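Local coordinates for protein Niban 2 (Homo sapiens, PDB 7CTP) that may suppress apoptosis and promote melanoma cell invasion, as a cytosolic and membrane-associated protein with a PH domain, at residues R213-Q217 against E533-E537; L495-I500 against V544-I548; F208-I212 against E232-L236. All blocks are in the same frame, centred on the assembly; numbering follows the deposited sequence.

Contact 1 (R213-Q217 against E533-E537); sequences RMYRQ and ENTYE
Residues 213-217 and 533-537 are both helical and lie within longer helices. Their short axes cross at 92°, nearly perpendicular, and approach to 13.1 Å. The closest CA atoms are those of Met214 and Glu533, 8.8 Å apart. Long side chains bridge this wide gap. Glu537 (m, t) reaches across with its carboxylate. Arg213 (t, t, then p at chi3) forms a salt bridge with it, Arg213 NH1 to Glu537 OE1 at 2.7 Å. Gln217 (m, t) donates from NE2 to Glu537 OE2 at 3.1 Å, and Gln217 OE1 accepts from Arg213 NH1 at 2.9 Å. The buried Glu537 carboxylate thus meets a guanidinium and an amide, a polar patch between crossing helices. Arg213 also pairs with Asp210. Met214 (m, m) packs alongside, with CE 3.3 Å from Glu533 CG and SD 3.3 Å from Glu537 OE2. Helix 10-48 touches both segments: Met214 meets Phe30, and Asn534 ND2 hydrogen-bonds Gln34 OE1. Helix 464-511 meets Tyr536 and Glu537 through Leu504.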
loop_
_atom_site.group_PDB
_atom_site.type_symbol
_atom_site.label_atom_id
_atom_site.label_comp_id
_atom_site.label_asym_id
_atom_site.label_seq_id
_atom_site.Cartn_x
_atom_site.Cartn_y
_atom_site.Cartn_z
ATOM N N ARG A 213 4.359 13.205 -0.627
ATOM C CA ARG A 213 3.642 13.954 0.396
ATOM C C ARG A 213 3.999 15.433 0.341
ATOM O O ARG A 213 3.115 16.294 0.442
ATOM C CB ARG A 213 3.940 13.378 1.781
ATOM C CG ARG A 213 3.209 14.112 2.909
ATOM C CD ARG A 213 3.493 13.489 4.272
ATOM N NE ARG A 213 4.921 13.254 4.488
ATOM C CZ ARG A 213 5.808 14.193 4.805
ATOM N NH1 ARG A 213 5.429 15.454 4.947
ATOM N NH2 ARG A 213 7.081 13.860 4.984
ATOM N N MET A 214 5.290 15.751 0.154
ATOM C CA MET A 214 5.701 17.154 0.110
ATOM C C MET A 214 5.156 17.868 -1.111
ATOM O O MET A 214 4.802 19.051 -1.033
ATOM C CB MET A 214 7.229 17.296 0.139
ATOM C CG MET A 214 7.957 16.569 1.240
ATOM S SD MET A 214 7.668 17.260 2.872
ATOM C CE MET A 214 7.141 18.923 2.505
ATOM N N TYR A 215 5.124 17.185 -2.257
ATOM C CA TYR A 215 4.497 17.769 -3.436
ATOM C C TYR A 215 3.023 18.063 -3.178
ATOM O O TYR A 215 2.537 19.163 -3.467
ATOM C CB TYR A 215 4.657 16.851 -4.653
ATOM C CG TYR A 215 3.954 17.396 -5.887
ATOM C CD1 TYR A 215 2.599 17.163 -6.104
ATOM C CD2 TYR A 215 4.633 18.182 -6.806
ATOM C CE1 TYR A 215 1.946 17.678 -7.198
ATOM C CE2 TYR A 215 3.976 18.700 -7.922
ATOM C CZ TYR A 215 2.637 18.451 -8.101
ATOM O OH TYR A 215 1.976 18.966 -9.206
ATOM N N ARG A 216 2.294 17.085 -2.633
ATOM C CA ARG A 216 0.875 17.289 -2.363
ATOM C C ARG A 216 0.664 18.416 -1.352
ATOM O O ARG A 216 -0.239 19.243 -1.522
ATOM C CB ARG A 216 0.236 15.974 -1.904
ATOM C CG ARG A 216 0.086 14.978 -3.072
ATOM C CD ARG A 216 -0.732 13.726 -2.763
ATOM N NE ARG A 216 -2.178 13.912 -2.940
ATOM C CZ ARG A 216 -3.027 13.957 -1.921
ATOM N NH1 ARG A 216 -4.325 14.119 -2.126
ATOM N NH2 ARG A 216 -2.564 13.821 -0.685
ATOM N N GLN A 217 1.519 18.495 -0.328
ATOM C CA GLN A 217 1.434 19.595 0.632
ATOM C C GLN A 217 1.631 20.944 -0.047
ATOM O O GLN A 217 1.019 21.939 0.349
ATOM C CB GLN A 217 2.466 19.399 1.744
ATOM C CG GLN A 217 2.031 18.420 2.812
ATOM C CD GLN A 217 3.099 18.153 3.851
ATOM O OE1 GLN A 217 3.066 17.127 4.524
ATOM N NE2 GLN A 217 4.065 19.062 3.973
ATOM N N GLU A 533 12.380 22.092 5.480
ATOM C CA GLU A 533 11.047 21.526 5.635
ATOM C C GLU A 533 11.070 20.236 6.449
ATOM O O GLU A 533 10.244 20.048 7.348
ATOM C CB GLU A 533 10.427 21.283 4.269
ATOM C CG GLU A 533 8.983 20.887 4.358
ATOM C CD GLU A 533 8.043 22.046 4.630
ATOM O OE1 GLU A 533 8.379 23.190 4.257
ATOM O OE2 GLU A 533 6.956 21.795 5.202
ATOM N N ASN A 534 12.002 19.325 6.139
ATOM C CA ASN A 534 12.074 18.056 6.858
ATOM C C ASN A 534 12.441 18.262 8.322
ATOM O O ASN A 534 11.933 17.560 9.204
ATOM C CB ASN A 534 13.102 17.130 6.209
ATOM C CG ASN A 534 12.632 16.573 4.891
ATOM O OD1 ASN A 534 12.251 17.321 3.993
ATOM N ND2 ASN A 534 12.647 15.246 4.767
ATOM N N THR A 535 13.358 19.188 8.588
ATOM C CA THR A 535 13.738 19.482 9.964
ATOM C C THR A 535 12.557 20.063 10.732
ATOM O O THR A 535 12.263 19.649 11.863
ATOM C CB THR A 535 14.926 20.438 9.975
ATOM O OG1 THR A 535 16.014 19.850 9.239
ATOM C CG2 THR A 535 15.380 20.709 11.408
ATOM N N TYR A 536 11.847 21.003 10.108
ATOM C CA TYR A 536 10.625 21.550 10.692
ATOM C C TYR A 536 9.606 20.452 10.986
ATOM O O TYR A 536 9.016 20.407 12.071
ATOM C CB TYR A 536 10.048 22.600 9.746
ATOM C CG TYR A 536 8.586 22.945 9.984
ATOM C CD1 TYR A 536 8.190 23.619 11.133
ATOM C CD2 TYR A 536 7.616 22.630 9.040
ATOM C CE1 TYR A 536 6.860 23.954 11.345
ATOM C CE2 TYR A 536 6.282 22.962 9.241
ATOM C CZ TYR A 536 5.913 23.624 10.395
ATOM O OH TYR A 536 4.586 23.954 10.592
ATOM N N GLU A 537 9.395 19.542 10.031
ATOM C CA GLU A 537 8.427 18.474 10.256
ATOM C C GLU A 537 8.869 17.547 11.383
ATOM O O GLU A 537 8.029 17.020 12.123
ATOM C CB GLU A 537 8.184 17.694 8.963
ATOM C CG GLU A 537 7.494 18.533 7.897
ATOM C CD GLU A 537 7.033 17.725 6.703
ATOM O OE1 GLU A 537 7.170 16.481 6.721
ATOM O OE2 GLU A 537 6.516 18.351 5.748
#

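Contact 2 (L495-I500 against V544-I548)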
loop_
_atom_site.group_PDB
_atom_site.type_symbol
_atom_site.label_atom_id
_atom_site.label_comp_id
_atom_site.label_asym_id
_atom_site.label_seq_id
_atom_site.Cartn_x
_atom_site.Cartn_y
_atom_site.Cartn_z
ATOM N N LEU A 495 -0.949 6.701 14.111
ATOM C CA LEU A 495 -1.268 7.905 14.870
ATOM C C LEU A 495 -0.474 9.102 14.367
ATOM O O LEU A 495 -1.001 10.217 14.297
ATOM C CB LEU A 495 -0.999 7.676 16.353
ATOM C CG LEU A 495 -1.985 6.760 17.071
ATOM C CD1 LEU A 495 -1.527 6.554 18.503
ATOM C CD2 LEU A 495 -3.344 7.399 17.042
ATOM N N LEU A 496 0.801 8.891 14.034
ATOM C CA LEU A 496 1.614 9.966 13.473
ATOM C C LEU A 496 1.076 10.413 12.122
ATOM O O LEU A 496 1.028 11.611 11.825
ATOM C CB LEU A 496 3.063 9.503 13.341
ATOM C CG LEU A 496 3.862 9.397 14.639
ATOM C CD1 LEU A 496 5.191 8.728 14.402
ATOM C CD2 LEU A 496 4.059 10.781 15.235
ATOM N N GLN A 497 0.661 9.458 11.290
ATOM C CA GLN A 497 0.180 9.792 9.953
ATOM C C GLN A 497 -1.187 10.467 9.968
ATOM O O GLN A 497 -1.550 11.112 8.982
ATOM C CB GLN A 497 0.151 8.533 9.088
ATOM C CG GLN A 497 1.549 8.071 8.710
ATOM C CD GLN A 497 1.562 6.802 7.884
ATOM O OE1 GLN A 497 0.557 6.421 7.287
ATOM N NE2 GLN A 497 2.720 6.172 7.806
ATOM N N ILE A 498 -1.947 10.343 11.054
ATOM C CA ILE A 498 -3.187 11.106 11.193
ATOM C C ILE A 498 -2.932 12.474 11.817
ATOM O O ILE A 498 -3.502 13.482 11.388
ATOM C CB ILE A 498 -4.217 10.304 12.008
ATOM C CG1 ILE A 498 -4.752 9.120 11.188
ATOM C CG2 ILE A 498 -5.353 11.224 12.469
ATOM C CD1 ILE A 498 -5.294 7.984 12.030
ATOM N N SER A 499 -2.056 12.543 12.816
ATOM C CA SER A 499 -1.933 13.762 13.612
ATOM C C SER A 499 -1.013 14.801 12.969
ATOM O O SER A 499 -1.283 16.004 13.052
ATOM C CB SER A 499 -1.451 13.397 15.016
ATOM O OG SER A 499 -0.150 12.841 14.979
ATOM N N ILE A 500 0.079 14.381 12.339
ATOM C CA ILE A 500 1.062 15.357 11.864
ATOM C C ILE A 500 0.503 16.157 10.685
ATOM O O ILE A 500 0.645 17.392 10.679
ATOM C CB ILE A 500 2.406 14.688 11.539
ATOM C CG1 ILE A 500 3.096 14.253 12.836
ATOM C CG2 ILE A 500 3.319 15.654 10.803
ATOM C CD1 ILE A 500 4.394 13.509 12.611
ATOM N N VAL A 544 4.124 15.654 19.272
ATOM C CA VAL A 544 3.115 14.631 19.547
ATOM C C VAL A 544 3.710 13.335 20.069
ATOM O O VAL A 544 2.952 12.460 20.518
ATOM C CB VAL A 544 2.260 14.306 18.305
ATOM C CG1 VAL A 544 1.372 15.454 17.959
ATOM C CG2 VAL A 544 3.140 13.906 17.130
ATOM N N MET A 545 5.036 13.188 20.038
ATOM C CA MET A 545 5.650 11.892 20.309
ATOM C C MET A 545 5.349 11.408 21.722
ATOM O O MET A 545 5.062 10.222 21.927
ATOM C CB MET A 545 7.154 11.978 20.075
ATOM C CG MET A 545 7.763 10.681 19.586
ATOM S SD MET A 545 6.873 9.991 18.184
ATOM C CE MET A 545 7.272 8.268 18.385
ATOM N N LYS A 546 5.406 12.306 22.709
ATOM C CA LYS A 546 5.133 11.905 24.088
ATOM C C LYS A 546 3.712 11.377 24.230
ATOM O O LYS A 546 3.499 10.264 24.726
ATOM C CB LYS A 546 5.370 13.074 25.047
ATOM C CG LYS A 546 5.008 12.768 26.506
ATOM C CD LYS A 546 5.466 13.889 27.427
ATOM C CE LYS A 546 4.745 13.855 28.770
ATOM N NZ LYS A 546 3.756 14.962 28.928
ATOM N N ASP A 547 2.727 12.153 23.764
ATOM C CA ASP A 547 1.333 11.729 23.851
ATOM C C ASP A 547 1.100 10.404 23.128
ATOM O O ASP A 547 0.375 9.538 23.629
ATOM C CB ASP A 547 0.414 12.816 23.293
ATOM C CG ASP A 547 0.326 14.029 24.201
ATOM O OD1 ASP A 547 0.183 13.843 25.431
ATOM O OD2 ASP A 547 0.406 15.169 23.690
ATOM N N ILE A 548 1.727 10.215 21.964
ATOM C CA ILE A 548 1.507 8.994 21.192
ATOM C C ILE A 548 2.161 7.798 21.865
ATOM O O ILE A 548 1.540 6.740 22.023
ATOM C CB ILE A 548 2.017 9.165 19.751
ATOM C CG1 ILE A 548 1.075 10.083 18.978
ATOM C CG2 ILE A 548 2.150 7.801 19.067
ATOM C CD1 ILE A 548 1.498 10.322 17.569
#
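Apolar side chains make up nearly all of this interface. Ile548 has the largest covered area. Its CD1 lies 3.5 Å from Leu496 CD2 and 3.8 Å from Leu495 CB. Leu496 CD2 also meets Val544 CG2 at 3.8 Å and Met545 SD at 4.2 Å. Ile500 CG1 approaches Val544 CG2 at 4.3 Å. The two segments belong to consecutive helices, 464-511 and 532-555, joined by a connection of 20 residues. They form an obliquely antiparallel helix pair in the all-helical C-terminal part of this chain. Their short axes are 11.0 Å apart, with 136° between their directions. The backbones come nearest at Leu495 and Ile548, with CA atoms 7.0 Å apart. The one polar side chain at the interface is Ser499. Its OG donates to Leu495 O in the preceding turn at 2.8 Å, which satisfies the hydroxyl within its own helix. The same OG lies 4.0 Å from Ile548 CD1 and 4.1 Å from Val544 CG2. Helix 342-378 also packs on Leu495, through Ile342, Ile345 and Leu346.

Contact 3 (F208-I212 against E232-L236); sequences FTDAI and EVQIL
Phe208 has the most surface covered here, followed by Ile235; Ile212 and Glu232 contribute equally after them. Segment 208-212 lies inside helix 204-218, and 232-236 is the first turn of helix 232-252. Their short axes run almost parallel, 4° apart in direction and 11.6 Å in distance. The CA atoms pair in step: Phe208 with Glu232 at 7.5 Å, and Ile212 with Leu236 at 8.1 Å. Phe208 is t at chi1, with chi2 at 83°, and its CA-CB bond points toward helix 232-252. Glu232 (m, with chi2 at 95°, between wells) places CG over one ring face, 3.8 Å from the centroid and 8° off the normal, a CH-pi contact. Its carboxylate end leads away. Phe208 CZ also lies 3.3 Å from Glu232 O. At the ring edge, Phe208 CE2 meets Ile235 CG2 at 3.7 Å and Phe208 CE1 meets Leu236 CG at 3.9 Å. The two helices are consecutive, and their connection brings the chain back so that both run the same way. They pack through an i, i+4 pair, Phe208 and Ile212. Ile235 (m, t) serves both members: its CG2 is 3.8 Å from Ile212 CD1. Ile212 (m, m) also brings CD1 to 4.3 Å from Leu236 CD2. Phe27 of helix 10-48 and Phe286 of helix 260-337 meet the Phe208 ring, the latter edge-to-face.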
loop_
_atom_site.group_PDB
_atom_site.type_symbol
_atom_site.label_atom_id
_atom_site.label_comp_id
_atom_site.label_asym_id
_atom_site.label_seq_id
_atom_site.Cartn_x
_atom_site.Cartn_y
_atom_site.Cartn_z
ATOM N N PHE A 208 10.766 8.426 -2.080
ATOM C CA PHE A 208 9.639 8.581 -2.990
ATOM C C PHE A 208 8.374 8.987 -2.243
ATOM O O PHE A 208 7.687 9.939 -2.633
ATOM C CB PHE A 208 9.414 7.292 -3.777
ATOM C CG PHE A 208 8.297 7.399 -4.765
ATOM C CD1 PHE A 208 8.507 7.964 -6.013
ATOM C CD2 PHE A 208 7.026 6.975 -4.428
ATOM C CE1 PHE A 208 7.456 8.077 -6.924
ATOM C CE2 PHE A 208 5.978 7.099 -5.326
ATOM C CZ PHE A 208 6.196 7.647 -6.572
ATOM N N THR A 209 8.035 8.271 -1.170
ATOM C CA THR A 209 6.752 8.555 -0.535
ATOM C C THR A 209 6.773 9.899 0.187
ATOM O O THR A 209 5.758 10.606 0.216
ATOM C CB THR A 209 6.362 7.417 0.402
ATOM O OG1 THR A 209 7.380 7.250 1.390
ATOM C CG2 THR A 209 6.237 6.131 -0.377
ATOM N N ASP A 210 7.919 10.283 0.762
ATOM C CA ASP A 210 8.035 11.621 1.334
ATOM C C ASP A 210 7.956 12.693 0.256
ATOM O O ASP A 210 7.346 13.744 0.469
ATOM C CB ASP A 210 9.335 11.765 2.131
ATOM C CG ASP A 210 9.293 11.040 3.468
ATOM O OD1 ASP A 210 8.195 10.917 4.053
ATOM O OD2 ASP A 210 10.363 10.583 3.927
ATOM N N ALA A 211 8.562 12.457 -0.912
ATOM C CA ALA A 211 8.468 13.450 -1.977
ATOM C C ALA A 211 7.029 13.610 -2.449
ATOM O O ALA A 211 6.595 14.723 -2.776
ATOM C CB ALA A 211 9.373 13.074 -3.152
ATOM N N ILE A 212 6.284 12.499 -2.519
ATOM C CA ILE A 212 4.878 12.569 -2.910
ATOM C C ILE A 212 4.118 13.433 -1.921
ATOM O O ILE A 212 3.321 14.298 -2.304
ATOM C CB ILE A 212 4.269 11.157 -2.997
ATOM C CG1 ILE A 212 4.753 10.434 -4.263
ATOM C CG2 ILE A 212 2.734 11.237 -2.966
ATOM C CD1 ILE A 212 4.047 10.903 -5.552
ATOM N N GLU A 232 5.979 2.900 -7.994
ATOM C CA GLU A 232 6.271 4.329 -8.114
ATOM C C GLU A 232 5.596 4.949 -9.334
ATOM O O GLU A 232 5.054 6.063 -9.259
ATOM C CB GLU A 232 7.783 4.551 -8.190
ATOM C CG GLU A 232 8.517 4.221 -6.916
ATOM C CD GLU A 232 9.061 2.817 -6.914
ATOM O OE1 GLU A 232 10.117 2.599 -6.277
ATOM O OE2 GLU A 232 8.444 1.931 -7.548
ATOM N N VAL A 233 5.654 4.269 -10.478
ATOM C CA VAL A 233 5.091 4.859 -11.693
ATOM C C VAL A 233 3.568 4.947 -11.594
ATOM O O VAL A 233 2.961 5.915 -12.062
ATOM C CB VAL A 233 5.538 4.070 -12.939
ATOM C CG1 VAL A 233 4.930 4.693 -14.198
ATOM C CG2 VAL A 233 7.063 4.069 -13.049
ATOM N N GLN A 234 2.928 3.931 -11.006
ATOM C CA GLN A 234 1.478 3.980 -10.832
ATOM C C GLN A 234 1.084 5.139 -9.927
ATOM O O GLN A 234 0.106 5.855 -10.196
ATOM C CB GLN A 234 0.984 2.655 -10.249
ATOM C CG GLN A 234 1.068 1.485 -11.230
ATOM C CD GLN A 234 0.673 0.162 -10.589
ATOM O OE1 GLN A 234 1.176 -0.196 -9.528
ATOM N NE2 GLN A 234 -0.223 -0.577 -11.238
ATOM N N ILE A 235 1.836 5.342 -8.849
ATOM C CA ILE A 235 1.524 6.424 -7.921
ATOM C C ILE A 235 1.726 7.779 -8.584
ATOM O O ILE A 235 0.910 8.697 -8.420
ATOM C CB ILE A 235 2.366 6.280 -6.641
ATOM C CG1 ILE A 235 1.918 5.030 -5.866
ATOM C CG2 ILE A 235 2.293 7.561 -5.795
ATOM C CD1 ILE A 235 2.917 4.599 -4.784
ATOM N N LEU A 236 2.819 7.935 -9.329
ATOM C CA LEU A 236 3.033 9.169 -10.079
ATOM C C LEU A 236 1.919 9.408 -11.083
ATOM O O LEU A 236 1.498 10.552 -11.294
ATOM C CB LEU A 236 4.370 9.104 -10.802
ATOM C CG LEU A 236 5.585 9.595 -10.044
ATOM C CD1 LEU A 236 6.777 9.437 -10.982
ATOM C CD2 LEU A 236 5.372 11.049 -9.646
#

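How the contacts relate
From the N terminus, helix 10-48 and the antiparallel sheet, whose strands lie between 70 and 173, come before all three contacts. Helix 204-218 then supplies 208-212 to contact 3 and, directly after, 213-217 to contact 1. Contact 3 closes first, a short loop of 19 residues ending on helix 232-252. Contact 1 stays open across 315 residues, through the long helices 260-337 and 342-378, and closes on helix 532-555. Contact 2 opens late on helix 464-511 and closes further along helix 532-555. Contact 1 crosses both others, while contacts 3 and 2 are in series. Contact 1 thus links two local helix pairings; its centre is about 14 Å from that of contact 3 and 16 Å from that of contact 2.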